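Local coordinates for protein lysine-sensitive aspartokinase 3 (Escherichia coli, PDB 2J0W) that phosphorylates the side-chain carboxylate of L-aspartate with ATP, opening the lysine biosynthesis pathway, and is shut down allosterically by lysine, at residues Glu247-Ala252 / Ala262-Ala267. Sequence-based numbering, arbitrary orientation.
Sequences EAAEMA and ATLLPA
Leu264 lays a single methyl, CD1, over the backbone between Ala248 and Ala249, showing how alanines on a helix let a neighbour reach its main chain. CD1 is 3.2 Å from Ala249 N and 3.3 Å from Ala249 CA, while Ala248 C lies 3.7 Å away. The two alanine methyls border the place where it sits: Ala248 CB is 3.8 Å from CD1 and Ala249 CB 3.9 Å. Leu264 CG stands anti to its own carbonyl carbon (chi1 -55°), and with chi2 near 173° the branch ending in CD1 is carried out to the opposing helix. No hydrogen bond spans the two segments; their backbones come closest at Ala249 and Leu264, whose CA atoms are 6.0 Å apart, and Leu264 supplies all the side-chain contact from 262-267. Both helices belong to the amino acid kinase fold, joined by the loop that carries the ATP-binding residue Val258. The other faces of 247-252 look elsewhere: Met251 touches the bound ADP, Glu247 makes a salt bridge with Arg300, and Glu250 hydrogen-bonds Ser423 and Asn426 of the ACT region. Behind Leu264, Pro266 rests on Leu207 of helix 200-211, while across the contact Ala248 also packs on Ile243 of strand 239-244.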
ATOM      1  N   GLU A 247     -20.856  -2.231  -1.119  1.00 57.11           N
ATOM      2  CA  GLU A 247     -20.840  -0.844  -1.560  1.00 59.30           C
ATOM      3  C   GLU A 247     -20.931   0.081  -0.369  1.00 55.34           C
ATOM      4  O   GLU A 247     -20.053   0.897  -0.120  1.00 54.31           O
ATOM      5  CB  GLU A 247     -22.018  -0.551  -2.484  1.00 66.34           C
ATOM      6  CG  GLU A 247     -21.783  -0.881  -3.928  1.00 72.43           C
ATOM      7  CD  GLU A 247     -23.039  -0.717  -4.738  1.00 68.49           C
ATOM      8  OE1 GLU A 247     -23.878  -1.639  -4.719  1.00 62.76           O
ATOM      9  OE2 GLU A 247     -23.187   0.342  -5.374  1.00 63.96           O
ATOM     10  N   ALA A 248     -22.026  -0.061   0.358  1.00 56.88           N
ATOM     11  CA  ALA A 248     -22.317   0.743   1.539  1.00 58.33           C
ATOM     12  C   ALA A 248     -21.316   0.502   2.653  1.00 57.43           C
ATOM     13  O   ALA A 248     -20.884   1.441   3.324  1.00 55.21           O
ATOM     14  CB  ALA A 248     -23.707   0.414   2.032  1.00 60.24           C
ATOM     15  N   ALA A 249     -20.975  -0.768   2.845  1.00 54.73           N
ATOM     16  CA  ALA A 249     -20.023  -1.170   3.860  1.00 50.73           C
ATOM     17  C   ALA A 249     -18.815  -0.263   3.744  1.00 51.15           C
ATOM     18  O   ALA A 249     -18.327   0.277   4.737  1.00 50.37           O
ATOM     19  CB  ALA A 249     -19.610  -2.607   3.641  1.00 42.95           C
ATOM     20  N   GLU A 250     -18.357  -0.082   2.510  1.00 53.63           N
ATOM     21  CA  GLU A 250     -17.202   0.758   2.242  1.00 57.97           C
ATOM     22  C   GLU A 250     -17.517   2.243   2.375  1.00 62.05           C
ATOM     23  O   GLU A 250     -16.623   3.043   2.677  1.00 63.28           O
ATOM     24  CB  GLU A 250     -16.622   0.441   0.856  1.00 53.91           C
ATOM     25  CG  GLU A 250     -15.636  -0.733   0.870  1.00 67.59           C
ATOM     26  CD  GLU A 250     -14.880  -0.918  -0.447  1.00 72.67           C
ATOM     27  OE1 GLU A 250     -14.559   0.099  -1.102  1.00 72.21           O
ATOM     28  OE2 GLU A 250     -14.587  -2.081  -0.817  1.00 68.74           O
ATOM     29  N   MET A 251     -18.780   2.612   2.153  1.00 61.99           N
ATOM     30  CA  MET A 251     -19.202   4.008   2.290  1.00 59.95           C
ATOM     31  C   MET A 251     -19.081   4.386   3.754  1.00 58.01           C
ATOM     32  O   MET A 251     -18.523   5.432   4.095  1.00 59.33           O
ATOM     33  CB  MET A 251     -20.661   4.201   1.865  1.00 59.33           C
ATOM     34  CG  MET A 251     -20.892   4.271   0.363  1.00 59.26           C
ATOM     35  SD  MET A 251     -22.556   4.841  -0.023  1.00 53.63           S
ATOM     36  CE  MET A 251     -22.370   6.648   0.271  1.00 40.60           C
ATOM     37  N   ALA A 252     -19.608   3.529   4.620  1.00 51.69           N
ATOM     38  CA  ALA A 252     -19.558   3.796   6.045  1.00 52.14           C
ATOM     39  C   ALA A 252     -18.102   3.865   6.480  1.00 49.35           C
ATOM     40  O   ALA A 252     -17.673   4.840   7.098  1.00 46.44           O
ATOM     41  CB  ALA A 252     -20.293   2.702   6.818  1.00 49.94           C
ATOM     42  N   ALA A 262     -19.198  -0.630  11.437  1.00 45.98           N
ATOM     43  CA  ALA A 262     -19.344  -2.047  11.779  1.00 47.18           C
ATOM     44  C   ALA A 262     -20.781  -2.563  11.728  1.00 52.14           C
ATOM     45  O   ALA A 262     -21.038  -3.728  12.060  1.00 51.04           O
ATOM     46  CB  ALA A 262     -18.765  -2.313  13.178  1.00 35.20           C
ATOM     47  N   THR A 263     -21.719  -1.708  11.327  1.00 54.16           N
ATOM     48  CA  THR A 263     -23.123  -2.107  11.258  1.00 52.26           C
ATOM     49  C   THR A 263     -23.350  -3.307  10.344  1.00 51.67           C
ATOM     50  O   THR A 263     -23.915  -4.319  10.759  1.00 49.02           O
ATOM     51  CB  THR A 263     -24.010  -0.974  10.728  1.00 51.34           C
ATOM     52  OG1 THR A 263     -23.640   0.269  11.346  1.00 50.39           O
ATOM     53  CG2 THR A 263     -25.471  -1.289  11.024  1.00 41.09           C
ATOM     54  N   LEU A 264     -22.890  -3.183   9.104  1.00 52.48           N
ATOM     55  CA  LEU A 264     -23.066  -4.214   8.082  1.00 53.03           C
ATOM     56  C   LEU A 264     -22.349  -5.557   8.274  1.00 55.49           C
ATOM     57  O   LEU A 264     -22.681  -6.533   7.589  1.00 53.61           O
ATOM     58  CB  LEU A 264     -22.725  -3.617   6.707  1.00 51.48           C
ATOM     59  CG  LEU A 264     -23.538  -2.342   6.378  1.00 47.21           C
ATOM     60  CD1 LEU A 264     -23.056  -1.671   5.086  1.00 27.35           C
ATOM     61  CD2 LEU A 264     -25.012  -2.708   6.286  1.00 33.01           C
ATOM     62  N   LEU A 265     -21.384  -5.635   9.188  1.00 52.80           N
ATOM     63  CA  LEU A 265     -20.715  -6.914   9.400  1.00 54.79           C
ATOM     64  C   LEU A 265     -21.751  -7.983   9.714  1.00 58.16           C
ATOM     65  O   LEU A 265     -21.751  -9.050   9.111  1.00 60.80           O
ATOM     66  CB  LEU A 265     -19.707  -6.837  10.542  1.00 55.59           C
ATOM     67  CG  LEU A 265     -18.373  -6.154  10.254  1.00 54.51           C
ATOM     68  CD1 LEU A 265     -17.501  -6.205  11.527  1.00 41.31           C
ATOM     69  CD2 LEU A 265     -17.682  -6.843   9.065  1.00 42.27           C
ATOM     70  N   PRO A 266     -22.634  -7.725  10.687  1.00 62.15           N
ATOM     71  CA  PRO A 266     -23.629  -8.761  10.970  1.00 64.84           C
ATOM     72  C   PRO A 266     -24.577  -8.888   9.782  1.00 64.12           C
ATOM     73  O   PRO A 266     -25.034  -9.981   9.455  1.00 65.97           O
ATOM     74  CB  PRO A 266     -24.333  -8.238  12.227  1.00 64.16           C
ATOM     75  CG  PRO A 266     -23.256  -7.450  12.910  1.00 64.79           C
ATOM     76  CD  PRO A 266     -22.621  -6.708  11.756  1.00 64.01           C
ATOM     77  N   ALA A 267     -24.862  -7.761   9.137  1.00 63.68           N
ATOM     78  CA  ALA A 267     -25.760  -7.741   7.984  1.00 65.43           C
ATOM     79  C   ALA A 267     -25.306  -8.750   6.938  1.00 66.27           C
ATOM     80  O   ALA A 267     -26.090  -9.580   6.481  1.00 67.82           O
ATOM     81  CB  ALA A 267     -25.799  -6.345   7.377  1.00 62.67           C
TER